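Local atomic coordinates of tetratricopeptide TPR_2 repeat protein (Thermobaculum terrenum, PDB entry 5DJS), a protein that is of unknown function but joins tetratricopeptide repeats to a glycosyltransferase family 41 region of the GT-B clan that holds uridine-5'-diphosphate. Residues A[165-170]-A[179-184]; A[185-190]-A[499-504]; A[26-31]-A[50-55]. The protein carries 1 engineered substitution. One frame throughout, in Å; residues are numbered along the deposited sequence. Where two conformers were deposited one is given.

Contact 1: residues A[165-170]-A[179-184]; sequences IGYVSG and YFLEPV
The ring of Y167 packs against L181 and V184 across the first step of a beta-alpha-beta unit, in which strand 163-169 leads into helix 176-187 and then into the neighbouring parallel strand 193-199. This is the alternation of a Rossmann-like domain, one of the two that make up a GT-B fold.

The packing is apolar and fully buried. L181 lays CD1 over the middle of one face of the Y167 ring, 3.9 Å from its centroid and 12° off the ring normal, a CH-pi contact. With CG anti to its backbone N (chi1 -175°), L181 continues toward the strand. A flat aromatic side chain suits the strand here, since it offers a broad face to a methyl group. One helical turn later V184 approaches the phenolic end of the same ring obliquely, and its CG1 comes to 3.7 Å from Y167 OH. Helix 479-521 closes over this layer through L508, which touches both Y167 and V184.

The polar end of Y167 is satisfied beyond the two segments. Tyrosine combines an apolar ring for the helix with a hydroxyl that can take part in more than one bond in a buried place: Y167 OH is hydrogen-bonded both to Y512 OH and to H188 NE2.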
ATOM      1  N   ILE A 165      -5.489  19.626  11.703  1.00 45.42           N
ATOM      2  CA  ILE A 165      -4.848  18.405  11.215  1.00 45.15           C
ATOM      3  C   ILE A 165      -4.701  18.472   9.704  1.00 41.39           C
ATOM      4  O   ILE A 165      -5.653  18.785   8.987  1.00 38.41           O
ATOM      5  CB  ILE A 165      -5.626  17.125  11.594  1.00 49.05           C
ATOM      6  CG1 ILE A 165      -5.812  17.037  13.113  1.00 52.31           C
ATOM      7  CG2 ILE A 165      -4.873  15.885  11.122  1.00 50.66           C
ATOM      8  CD1 ILE A 165      -6.880  16.057  13.534  1.00 55.48           C
ATOM      9  N   GLY A 166      -3.495  18.166   9.240  1.00 40.20           N
ATOM     10  CA  GLY A 166      -3.178  18.124   7.816  1.00 39.60           C
ATOM     11  C   GLY A 166      -2.843  16.712   7.385  1.00 37.45           C
ATOM     12  O   GLY A 166      -1.933  16.086   7.934  1.00 36.60           O
ATOM     13  N   TYR A 167      -3.594  16.210   6.414  1.00 36.77           N
ATOM     14  CA  TYR A 167      -3.386  14.872   5.838  1.00 36.32           C
ATOM     15  C   TYR A 167      -2.688  15.025   4.488  1.00 36.39           C
ATOM     16  O   TYR A 167      -3.241  15.652   3.574  1.00 35.64           O
ATOM     17  CB  TYR A 167      -4.739  14.150   5.685  1.00 35.28           C
ATOM     18  CG  TYR A 167      -5.294  13.680   7.011  1.00 34.70           C
ATOM     19  CD1 TYR A 167      -4.742  12.571   7.657  1.00 34.74           C
ATOM     20  CD2 TYR A 167      -6.334  14.359   7.642  1.00 34.46           C
ATOM     21  CE1 TYR A 167      -5.218  12.135   8.883  1.00 34.79           C
ATOM     22  CE2 TYR A 167      -6.827  13.925   8.872  1.00 34.70           C
ATOM     23  CZ  TYR A 167      -6.263  12.813   9.485  1.00 34.93           C
ATOM     24  OH  TYR A 167      -6.715  12.371  10.702  1.00 35.53           O
ATOM     25  N   VAL A 168      -1.477  14.477   4.368  1.00 37.13           N
ATOM     26  CA  VAL A 168      -0.667  14.635   3.158  1.00 38.50           C
ATOM     27  C   VAL A 168      -0.511  13.292   2.461  1.00 38.87           C
ATOM     28  O   VAL A 168       0.106  12.373   3.012  1.00 38.73           O
ATOM     29  CB  VAL A 168       0.742  15.214   3.453  1.00 39.37           C
ATOM     30  CG1 VAL A 168       1.378  15.718   2.160  1.00 38.25           C
ATOM     31  CG2 VAL A 168       0.686  16.339   4.490  1.00 39.53           C
ATOM     32  N   SER A 169      -1.051  13.186   1.245  1.00 39.23           N
ATOM     33  CA  SER A 169      -0.974  11.950   0.472  1.00 38.51           C
ATOM     34  C   SER A 169      -1.140  12.187  -1.007  1.00 36.89           C
ATOM     35  O   SER A 169      -1.825  13.115  -1.422  1.00 35.50           O
ATOM     36  CB  SER A 169      -2.067  10.982   0.905  1.00 40.83           C
ATOM     37  OG  SER A 169      -1.860   9.709   0.322  1.00 43.56           O
ATOM     38  N   GLY A 170      -0.517  11.319  -1.795  1.00 38.23           N
ATOM     39  CA  GLY A 170      -0.704  11.286  -3.244  1.00 38.04           C
ATOM     40  C   GLY A 170      -1.578  10.147  -3.714  1.00 38.84           C
ATOM     41  O   GLY A 170      -1.597   9.843  -4.907  1.00 40.88           O
ATOM     42  N   TYR A 179      -9.965   5.028   0.916  1.00 46.33           N
ATOM     43  CA  TYR A 179     -11.054   4.215   1.472  1.00 47.26           C
ATOM     44  C   TYR A 179     -11.114   4.310   2.995  1.00 46.88           C
ATOM     45  O   TYR A 179     -12.195   4.448   3.557  1.00 46.39           O
ATOM     46  CB  TYR A 179     -10.950   2.733   1.033  1.00 47.55           C
ATOM     47  CG  TYR A 179     -11.142   2.471  -0.464  1.00 47.87           C
ATOM     48  CD1 TYR A 179     -12.098   3.177  -1.214  1.00 49.85           C
ATOM     49  CD2 TYR A 179     -10.395   1.491  -1.122  1.00 47.05           C
ATOM     50  CE1 TYR A 179     -12.281   2.933  -2.568  1.00 49.98           C
ATOM     51  CE2 TYR A 179     -10.572   1.245  -2.479  1.00 49.81           C
ATOM     52  CZ  TYR A 179     -11.516   1.969  -3.196  1.00 51.36           C
ATOM     53  OH  TYR A 179     -11.696   1.738  -4.544  1.00 56.11           O
ATOM     54  N   PHE A 180      -9.955   4.240   3.647  1.00 47.84           N
ATOM     55  CA  PHE A 180      -9.865   4.341   5.113  1.00 47.64           C
ATOM     56  C   PHE A 180      -9.844   5.779   5.652  1.00 48.79           C
ATOM     57  O   PHE A 180     -10.147   5.998   6.829  1.00 47.42           O
ATOM     58  CB  PHE A 180      -8.629   3.611   5.624  1.00 46.96           C
ATOM     59  CG  PHE A 180      -8.707   2.114   5.501  1.00 47.43           C
ATOM     60  CD1 PHE A 180      -9.622   1.391   6.255  1.00 45.49           C
ATOM     61  CD2 PHE A 180      -7.836   1.418   4.657  1.00 47.22           C
ATOM     62  CE1 PHE A 180      -9.688   0.012   6.157  1.00 44.70           C
ATOM     63  CE2 PHE A 180      -7.901   0.035   4.556  1.00 46.23           C
ATOM     64  CZ  PHE A 180      -8.823  -0.668   5.310  1.00 45.64           C
ATOM     65  N   LEU A 181      -9.469   6.750   4.821  1.00 49.63           N
ATOM     66  CA  LEU A 181      -9.455   8.146   5.254  1.00 50.33           C
ATOM     67  C   LEU A 181     -10.858   8.741   5.273  1.00 53.53           C
ATOM     68  O   LEU A 181     -11.185   9.496   6.184  1.00 55.95           O
ATOM     69  CB  LEU A 181      -8.544   9.005   4.372  1.00 49.05           C
ATOM     70  CG  LEU A 181      -8.374  10.464   4.818  1.00 46.39           C
ATOM     71  CD1 LEU A 181      -7.672  10.543   6.166  1.00 47.33           C
ATOM     72  CD2 LEU A 181      -7.616  11.258   3.768  1.00 45.71           C
ATOM     73  N   GLU A 182     -11.671   8.421   4.264  1.00 57.08           N
ATOM     74  CA  GLU A 182     -13.057   8.932   4.168  1.00 59.21           C
ATOM     75  C   GLU A 182     -13.867   8.896   5.486  1.00 58.24           C
ATOM     76  O   GLU A 182     -14.391   9.931   5.899  1.00 58.89           O
ATOM     77  CB  GLU A 182     -13.831   8.228   3.039  1.00 61.67           C
ATOM     78  CG  GLU A 182     -15.285   8.670   2.931  1.00 63.94           C
ATOM     79  CD  GLU A 182     -15.948   8.275   1.627  1.00 66.52           C
ATOM     80  OE1 GLU A 182     -16.921   8.957   1.252  1.00 66.82           O
ATOM     81  OE2 GLU A 182     -15.522   7.292   0.981  1.00 64.53           O
ATOM     82  N   PRO A 183     -13.978   7.722   6.140  1.00 55.82           N
ATOM     83  CA  PRO A 183     -14.687   7.713   7.423  1.00 54.85           C
ATOM     84  C   PRO A 183     -14.087   8.665   8.452  1.00 54.83           C
ATOM     85  O   PRO A 183     -14.836   9.379   9.139  1.00 57.18           O
ATOM     86  CB  PRO A 183     -14.549   6.260   7.905  1.00 56.38           C
ATOM     87  CG  PRO A 183     -13.458   5.664   7.086  1.00 57.54           C
ATOM     88  CD  PRO A 183     -13.516   6.371   5.769  1.00 56.76           C
ATOM     89  N   VAL A 184     -12.755   8.680   8.539  1.00 50.42           N
ATOM     90  CA  VAL A 184     -12.035   9.519   9.508  1.00 51.64           C
ATOM     91  C   VAL A 184     -12.288  11.015   9.282  1.00 53.46           C
ATOM     92  O   VAL A 184     -12.548  11.751  10.230  1.00 53.39           O
ATOM     93  CB  VAL A 184     -10.520   9.202   9.519  1.00 49.96           C
ATOM     94  CG1 VAL A 184      -9.723  10.223  10.327  1.00 50.03           C
ATOM     95  CG2 VAL A 184     -10.293   7.816  10.095  1.00 49.97           C
TER

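Contact 2: residues A[185-190]-A[499-504]; sequences IEAHDR and SDQGSF
E186 and Q501 meet where the long C-terminal helix 479-521 runs back over the N-terminal Rossmann-like domain, a crossing characteristic of GT-B folds. Here it passes helix 176-187, at the protein surface.

One hydrogen bond joins the two segments. Q501 NE2 donates to E186 OE2 over 2.7 Å, nearly straight at 171°, using the carboxylate's anti lone pair. The two extended side chains meet at about a right angle, yet carboxylate and amide are nearly coplanar, 26° apart. Q501 NE2 also bonds to P183 O, one turn before E186, a double role that suits a primary amide with two N-H groups.

Apolar contact is slight: A187 CB rests 3.8 Å from Q501 CG. The small alanine lets the helices come close, with the CA atoms of A187 and G502 5.9 Å apart.

Further polar bonds hold the residues that follow, H188 and D189, against the same C-terminal helix. There E509 OE2 accepts from two donors, H188 ND1 on the imidazole ring and the backbone N of D189.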
ATOM      1  N   ILE A 185     -12.205  11.445   8.028  1.00 55.13           N
ATOM      2  CA  ILE A 185     -12.473  12.831   7.661  1.00 55.26           C
ATOM      3  C   ILE A 185     -13.917  13.232   7.977  1.00 55.43           C
ATOM      4  O   ILE A 185     -14.141  14.310   8.526  1.00 60.14           O
ATOM      5  CB  ILE A 185     -12.132  13.085   6.171  1.00 56.52           C
ATOM      6  CG1 ILE A 185     -10.635  13.284   6.030  1.00 59.78           C
ATOM      7  CG2 ILE A 185     -12.840  14.314   5.624  1.00 59.06           C
ATOM      8  CD1 ILE A 185     -10.179  13.448   4.596  1.00 67.19           C
ATOM      9  N   GLU A 186     -14.884  12.383   7.620  1.00 53.70           N
ATOM     10  CA  GLU A 186     -16.302  12.656   7.910  1.00 51.75           C
ATOM     11  C   GLU A 186     -16.571  12.801   9.413  1.00 45.20           C
ATOM     12  O   GLU A 186     -17.214  13.743   9.828  1.00 46.29           O
ATOM     13  CB  GLU A 186     -17.220  11.566   7.331  1.00 54.34           C
ATOM     14  CG  GLU A 186     -18.710  11.881   7.477  1.00 56.38           C
ATOM     15  CD  GLU A 186     -19.622  10.822   6.891  1.00 56.37           C
ATOM     16  OE1 GLU A 186     -20.563  11.195   6.154  1.00 56.09           O
ATOM     17  OE2 GLU A 186     -19.406   9.622   7.178  1.00 54.06           O
ATOM     18  N   ALA A 187     -16.057  11.879  10.212  1.00 41.34           N
ATOM     19  CA  ALA A 187     -16.389  11.803  11.644  1.00 39.74           C
ATOM     20  C   ALA A 187     -15.528  12.659  12.576  1.00 38.30           C
ATOM     21  O   ALA A 187     -15.755  12.659  13.786  1.00 36.10           O
ATOM     22  CB  ALA A 187     -16.336  10.346  12.103  1.00 40.44           C
ATOM     23  N   HIS A 188     -14.538  13.370  12.043  1.00 39.05           N
ATOM     24  CA  HIS A 188     -13.682  14.213  12.886  1.00 39.58           C
ATOM     25  C   HIS A 188     -14.521  15.244  13.643  1.00 39.62           C
ATOM     26  O   HIS A 188     -15.310  15.958  13.040  1.00 38.84           O
ATOM     27  CB  HIS A 188     -12.575  14.922  12.068  1.00 39.51           C
ATOM     28  CG  HIS A 188     -11.228  14.283  12.180  1.00 37.85           C
ATOM     29  ND1 HIS A 188     -10.680  13.911  13.388  1.00 38.39           N
ATOM     30  CD2 HIS A 188     -10.309  13.971  11.240  1.00 37.17           C
ATOM     31  CE1 HIS A 188      -9.489  13.380  13.188  1.00 37.30           C
ATOM     32  NE2 HIS A 188      -9.241  13.403  11.892  1.00 37.74           N
ATOM     33  N   ASP A 189     -14.341  15.309  14.961  1.00 41.67           N
ATOM     34  CA  ASP A 189     -15.048  16.275  15.800  1.00 44.94           C
ATOM     35  C   ASP A 189     -14.580  17.710  15.487  1.00 46.00           C
ATOM     36  O   ASP A 189     -13.461  18.100  15.852  1.00 47.20           O
ATOM     37  CB  ASP A 189     -14.815  15.944  17.281  1.00 47.62           C
ATOM     38  CG  ASP A 189     -15.679  16.775  18.224  1.00 49.96           C
ATOM     39  OD1 ASP A 189     -16.559  17.530  17.747  1.00 54.11           O
ATOM     40  OD2 ASP A 189     -15.466  16.672  19.456  1.00 47.95           O
ATOM     41  N   ARG A 190     -15.439  18.476  14.815  0.50 46.57           N
ATOM     42  CA  ARG A 190     -15.121  19.845  14.405  0.50 47.22           C
ATOM     43  C   ARG A 190     -15.015  20.858  15.547  0.50 48.20           C
ATOM     44  O   ARG A 190     -14.455  21.934  15.350  0.50 50.44           O
ATOM     45  CB  ARG A 190     -16.122  20.350  13.367  0.50 48.16           C
ATOM     46  CG  ARG A 190     -15.569  20.364  11.949  0.50 49.76           C
ATOM     47  CD  ARG A 190     -14.947  19.027  11.577  0.50 49.21           C
ATOM     48  NE  ARG A 190     -14.610  18.960  10.159  0.50 49.88           N
ATOM     49  CZ  ARG A 190     -14.425  17.826   9.490  0.50 50.53           C
ATOM     50  NH1 ARG A 190     -14.551  16.657  10.113  0.50 49.05           N
ATOM     51  NH2 ARG A 190     -14.127  17.857   8.196  0.50 49.44           N
ATOM     52  N   SER A 499     -21.136   1.351  14.862  1.00 65.02           N
ATOM     53  CA  SER A 499     -20.311   2.120  15.805  1.00 67.35           C
ATOM     54  C   SER A 499     -18.888   2.482  15.327  1.00 65.03           C
ATOM     55  O   SER A 499     -18.345   3.500  15.761  1.00 66.44           O
ATOM     56  CB  SER A 499     -20.225   1.375  17.145  1.00 69.10           C
ATOM     57  OG  SER A 499     -19.455   0.199  17.032  1.00 79.23           O
ATOM     58  N   ASP A 500     -18.301   1.685  14.430  1.00 60.40           N
ATOM     59  CA  ASP A 500     -16.829   1.662  14.251  1.00 54.47           C
ATOM     60  C   ASP A 500     -16.199   2.920  13.656  1.00 49.05           C
ATOM     61  O   ASP A 500     -15.088   3.289  14.041  1.00 47.46           O
ATOM     62  CB  ASP A 500     -16.408   0.449  13.425  1.00 55.61           C
ATOM     63  CG  ASP A 500     -14.969   0.095  13.627  1.00 56.32           C
ATOM     64  OD1 ASP A 500     -14.611  -0.251  14.762  1.00 53.71           O
ATOM     65  OD2 ASP A 500     -14.183   0.155  12.665  1.00 65.21           O
ATOM     66  N   GLN A 501     -16.892   3.562  12.716  1.00 45.58           N
ATOM     67  CA  GLN A 501     -16.477   4.869  12.192  1.00 41.57           C
ATOM     68  C   GLN A 501     -16.158   5.836  13.335  1.00 41.76           C
ATOM     69  O   GLN A 501     -15.006   6.202  13.535  1.00 42.83           O
ATOM     70  CB  GLN A 501     -17.558   5.460  11.275  1.00 40.05           C
ATOM     71  CG  GLN A 501     -17.313   6.906  10.860  1.00 39.64           C
ATOM     72  CD  GLN A 501     -18.179   7.355   9.701  1.00 39.23           C
ATOM     73  OE1 GLN A 501     -19.137   6.684   9.326  1.00 38.11           O
ATOM     74  NE2 GLN A 501     -17.838   8.504   9.120  1.00 41.10           N
ATOM     75  N   GLY A 502     -17.178   6.196  14.109  1.00 42.43           N
ATOM     76  CA  GLY A 502     -17.039   7.135  15.222  1.00 40.96           C
ATOM     77  C   GLY A 502     -16.207   6.605  16.372  1.00 41.44           C
ATOM     78  O   GLY A 502     -15.507   7.366  17.043  1.00 42.18           O
ATOM     79  N   SER A 503     -16.275   5.300  16.601  1.00 42.10           N
ATOM     80  CA  SER A 503     -15.494   4.673  17.660  1.00 43.79           C
ATOM     81  C   SER A 503     -13.988   4.769  17.368  1.00 46.88           C
ATOM     82  O   SER A 503     -13.203   5.112  18.259  1.00 45.37           O
ATOM     83  CB  SER A 503     -15.919   3.218  17.842  1.00 43.99           C
ATOM     84  OG  SER A 503     -15.488   2.741  19.094  1.00 47.14           O
ATOM     85  N   PHE A 504     -13.595   4.494  16.116  1.00 49.13           N
ATOM     86  CA  PHE A 504     -12.186   4.595  15.713  1.00 48.71           C
ATOM     87  C   PHE A 504     -11.658   6.031  15.775  1.00 48.22           C
ATOM     88  O   PHE A 504     -10.619   6.277  16.393  1.00 46.69           O
ATOM     89  CB  PHE A 504     -11.926   4.058  14.293  1.00 50.39           C
ATOM     90  CG  PHE A 504     -10.521   4.343  13.801  1.00 49.13           C
ATOM     91  CD1 PHE A 504      -9.442   3.643  14.327  1.00 46.97           C
ATOM     92  CD2 PHE A 504     -10.269   5.346  12.863  1.00 49.87           C
ATOM     93  CE1 PHE A 504      -8.141   3.903  13.918  1.00 47.75           C
ATOM     94  CE2 PHE A 504      -8.964   5.618  12.451  1.00 48.66           C
ATOM     95  CZ  PHE A 504      -7.902   4.893  12.975  1.00 47.70           C
TER

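Contact 3: residues A[26-31]-A[50-55]; sequences LASERA and GLLHGE
L52 slots its CD1 methyl against the helix that carries S28 and E29. That branch makes the closest approaches: it lies 3.6 Å from S28 OG and 3.8 Å from the backbone N of E29, so the leucine packs against the helix backbone. With CG anti to its carbonyl carbon (chi1 -66°), L52 extends toward the partner helix, and a long branched aliphatic chain suits this buried position. Serine suits the place it meets, being small enough to let the methyl approach while its hydroxyl has a polar partner of its own in A16 O, on the preceding helix 5-21.

E29 and L52 have the closest CA atoms of the two segments, 7.3 Å apart, on helices 25-38 and 43-56. These run roughly antiparallel, with 143° between the directions of the short segments and 10.3 Å between their axes, consistent with the side-by-side packing of successive helices in a tetratricopeptide-repeat solenoid. Segment 50-55 itself belongs to such a repeat.

Polar contact comes from E29 and H53, both partly exposed. E29 reaches across with an extended chain, while the CB of H53 points neither at the other helix nor away from it and the ring then swings nearer. E29 OE2 meets the imidazole at its edge, near the ring plane, the carboxylate being turned 61° from that plane. H53 NE2 donates to it over 2.9 Å, but the angle of 125° makes the bond weak. At the other ring nitrogen, H53 ND1 is hydrogen-bonded to N58 OD1.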
ATOM      1  N   LEU A  26      -3.841   7.934 -21.655  1.00 85.10           N
ATOM      2  CA  LEU A  26      -4.159   7.611 -23.059  1.00 89.87           C
ATOM      3  C   LEU A  26      -3.513   8.570 -24.079  1.00 91.04           C
ATOM      4  O   LEU A  26      -3.172   8.158 -25.193  1.00 93.27           O
ATOM      5  CB  LEU A  26      -5.685   7.552 -23.280  1.00 92.10           C
ATOM      6  CG  LEU A  26      -6.443   6.378 -22.631  1.00 95.37           C
ATOM      7  CD1 LEU A  26      -7.940   6.658 -22.567  1.00 94.13           C
ATOM      8  CD2 LEU A  26      -6.181   5.058 -23.352  1.00 93.77           C
ATOM      9  N   ALA A  27      -3.340   9.834 -23.693  1.00 88.01           N
ATOM     10  CA  ALA A  27      -2.685  10.828 -24.549  1.00 86.72           C
ATOM     11  C   ALA A  27      -1.162  10.705 -24.556  1.00 82.30           C
ATOM     12  O   ALA A  27      -0.537  10.935 -25.593  1.00 81.84           O
ATOM     13  CB  ALA A  27      -3.092  12.237 -24.140  1.00 90.30           C
ATOM     14  N   SER A  28      -0.569  10.380 -23.405  1.00 78.18           N
ATOM     15  CA  SER A  28       0.885  10.166 -23.312  1.00 74.67           C
ATOM     16  C   SER A  28       1.314   8.917 -24.088  1.00 73.94           C
ATOM     17  O   SER A  28       2.318   8.939 -24.799  1.00 68.34           O
ATOM     18  CB  SER A  28       1.334  10.053 -21.853  1.00 72.88           C
ATOM     19  OG  SER A  28       2.750  10.027 -21.753  1.00 70.59           O
ATOM     20  N   GLU A  29       0.543   7.839 -23.941  1.00 75.21           N
ATOM     21  CA  GLU A  29       0.763   6.599 -24.689  1.00 74.72           C
ATOM     22  C   GLU A  29       0.771   6.841 -26.199  1.00 74.66           C
ATOM     23  O   GLU A  29       1.709   6.441 -26.881  1.00 72.32           O
ATOM     24  CB  GLU A  29      -0.305   5.546 -24.334  1.00 76.55           C
ATOM     25  CG  GLU A  29      -0.294   4.300 -25.222  1.00 80.75           C
ATOM     26  CD  GLU A  29      -1.384   3.295 -24.890  1.00 83.55           C
ATOM     27  OE1 GLU A  29      -2.554   3.700 -24.733  1.00 84.46           O
ATOM     28  OE2 GLU A  29      -1.073   2.088 -24.813  1.00 88.13           O
ATOM     29  N   ARG A  30      -0.271   7.483 -26.723  1.00 77.00           N
ATOM     30  CA  ARG A  30      -0.408   7.620 -28.182  1.00 77.69           C
ATOM     31  C   ARG A  30       0.704   8.510 -28.769  1.00 71.18           C
ATOM     32  O   ARG A  30       1.147   8.294 -29.904  1.00 72.75           O
ATOM     33  CB  ARG A  30      -1.839   8.056 -28.599  1.00 84.67           C
ATOM     34  CG  ARG A  30      -2.106   9.545 -28.847  1.00 91.91           C
ATOM     35  CD  ARG A  30      -3.483   9.771 -29.479  1.00 93.40           C
ATOM     36  NE  ARG A  30      -4.573   9.310 -28.615  1.00 92.82           N
ATOM     37  CZ  ARG A  30      -5.155  10.018 -27.639  1.00 96.39           C
ATOM     38  NH1 ARG A  30      -4.790  11.272 -27.364  1.00 96.30           N
ATOM     39  NH2 ARG A  30      -6.128   9.457 -26.925  1.00 99.01           N
ATOM     40  N   ALA A  31       1.161   9.482 -27.982  1.00 63.43           N
ATOM     41  CA  ALA A  31       2.314  10.314 -28.342  1.00 60.57           C
ATOM     42  C   ALA A  31       3.622   9.514 -28.354  1.00 57.29           C
ATOM     43  O   ALA A  31       4.459   9.708 -29.236  1.00 56.22           O
ATOM     44  CB  ALA A  31       2.430  11.496 -27.389  1.00 62.85           C
ATOM     45  N   GLY A  50       6.860   2.009 -21.112  1.00 45.26           N
ATOM     46  CA  GLY A  50       7.159   1.131 -19.990  1.00 44.88           C
ATOM     47  C   GLY A  50       6.466   1.519 -18.699  1.00 47.13           C
ATOM     48  O   GLY A  50       5.732   0.699 -18.151  1.00 46.92           O
ATOM     49  N   LEU A  51       6.690   2.753 -18.218  1.00 49.25           N
ATOM     50  CA  LEU A  51       6.055   3.252 -16.972  1.00 51.62           C
ATOM     51  C   LEU A  51       4.549   3.120 -17.019  1.00 51.06           C
ATOM     52  O   LEU A  51       3.942   2.581 -16.100  1.00 51.23           O
ATOM     53  CB  LEU A  51       6.296   4.745 -16.730  1.00 54.57           C
ATOM     54  CG  LEU A  51       7.659   5.388 -16.721  1.00 57.61           C
ATOM     55  CD1 LEU A  51       7.537   6.817 -16.199  1.00 59.58           C
ATOM     56  CD2 LEU A  51       8.571   4.584 -15.846  1.00 59.53           C
ATOM     57  N   LEU A  52       3.972   3.655 -18.093  1.00 48.65           N
ATOM     58  CA  LEU A  52       2.537   3.847 -18.199  1.00 51.37           C
ATOM     59  C   LEU A  52       1.807   2.524 -18.132  1.00 51.50           C
ATOM     60  O   LEU A  52       0.847   2.386 -17.384  1.00 55.95           O
ATOM     61  CB  LEU A  52       2.186   4.580 -19.500  1.00 52.37           C
ATOM     62  CG  LEU A  52       2.674   6.030 -19.623  1.00 52.77           C
ATOM     63  CD1 LEU A  52       2.566   6.497 -21.070  1.00 53.28           C
ATOM     64  CD2 LEU A  52       1.902   6.960 -18.693  1.00 52.89           C
ATOM     65  N   HIS A  53       2.280   1.556 -18.907  1.00 52.46           N
ATOM     66  CA  HIS A  53       1.746   0.194 -18.859  1.00 51.55           C
ATOM     67  C   HIS A  53       2.024  -0.506 -17.523  1.00 52.49           C
ATOM     68  O   HIS A  53       1.220  -1.324 -17.080  1.00 58.39           O
ATOM     69  CB  HIS A  53       2.242  -0.617 -20.057  1.00 49.91           C
ATOM     70  CG  HIS A  53       1.525  -0.278 -21.326  1.00 52.21           C
ATOM     71  ND1 HIS A  53       0.313  -0.843 -21.658  1.00 53.62           N
ATOM     72  CD2 HIS A  53       1.815   0.597 -22.316  1.00 53.64           C
ATOM     73  CE1 HIS A  53      -0.104  -0.345 -22.808  1.00 53.38           C
ATOM     74  NE2 HIS A  53       0.788   0.533 -23.228  1.00 52.78           N
ATOM     75  N   GLY A  54       3.145  -0.171 -16.890  1.00 51.86           N
ATOM     76  CA  GLY A  54       3.447  -0.600 -15.525  1.00 53.40           C
ATOM     77  C   GLY A  54       2.451  -0.088 -14.500  1.00 55.80           C
ATOM     78  O   GLY A  54       2.026  -0.842 -13.626  1.00 52.57           O
ATOM     79  N   GLU A  55       2.082   1.191 -14.610  1.00 63.37           N
ATOM     80  CA  GLU A  55       1.015   1.779 -13.780  1.00 66.30           C
ATOM     81  C   GLU A  55      -0.348   1.161 -14.107  1.00 62.51           C
ATOM     82  O   GLU A  55      -1.121   0.885 -13.197  1.00 64.81           O
ATOM     83  CB  GLU A  55       0.955   3.308 -13.926  1.00 73.83           C
ATOM     84  CG  GLU A  55       2.061   4.056 -13.181  1.00 80.80           C
ATOM     85  CD  GLU A  55       1.987   5.579 -13.330  1.00 89.42           C
ATOM     86  OE1 GLU A  55       1.521   6.089 -14.382  1.00 91.72           O
ATOM     87  OE2 GLU A  55       2.413   6.279 -12.384  1.00 90.77           O
TER

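From the N terminus, contact 3 comes first, with 18 residues between its segments, joining helix 25-38 to helix 43-56 in the N-terminal helical part. Contact 1 follows in the Rossmann-like domain, with just eight residues between its segments. Contact 2 opens further along helix 176-187 and spans 308 residues, so the second parallel sheet is enclosed before the C-terminal helix comes back. The three loops lie in series, neither nested nor crossing. Contacts 1 and 2 touch and share helix 176-187, their centres 12 Å apart; contact 3 stands separate, its centre about 28 Å from that of contact 1 and 39 Å from that of contact 2.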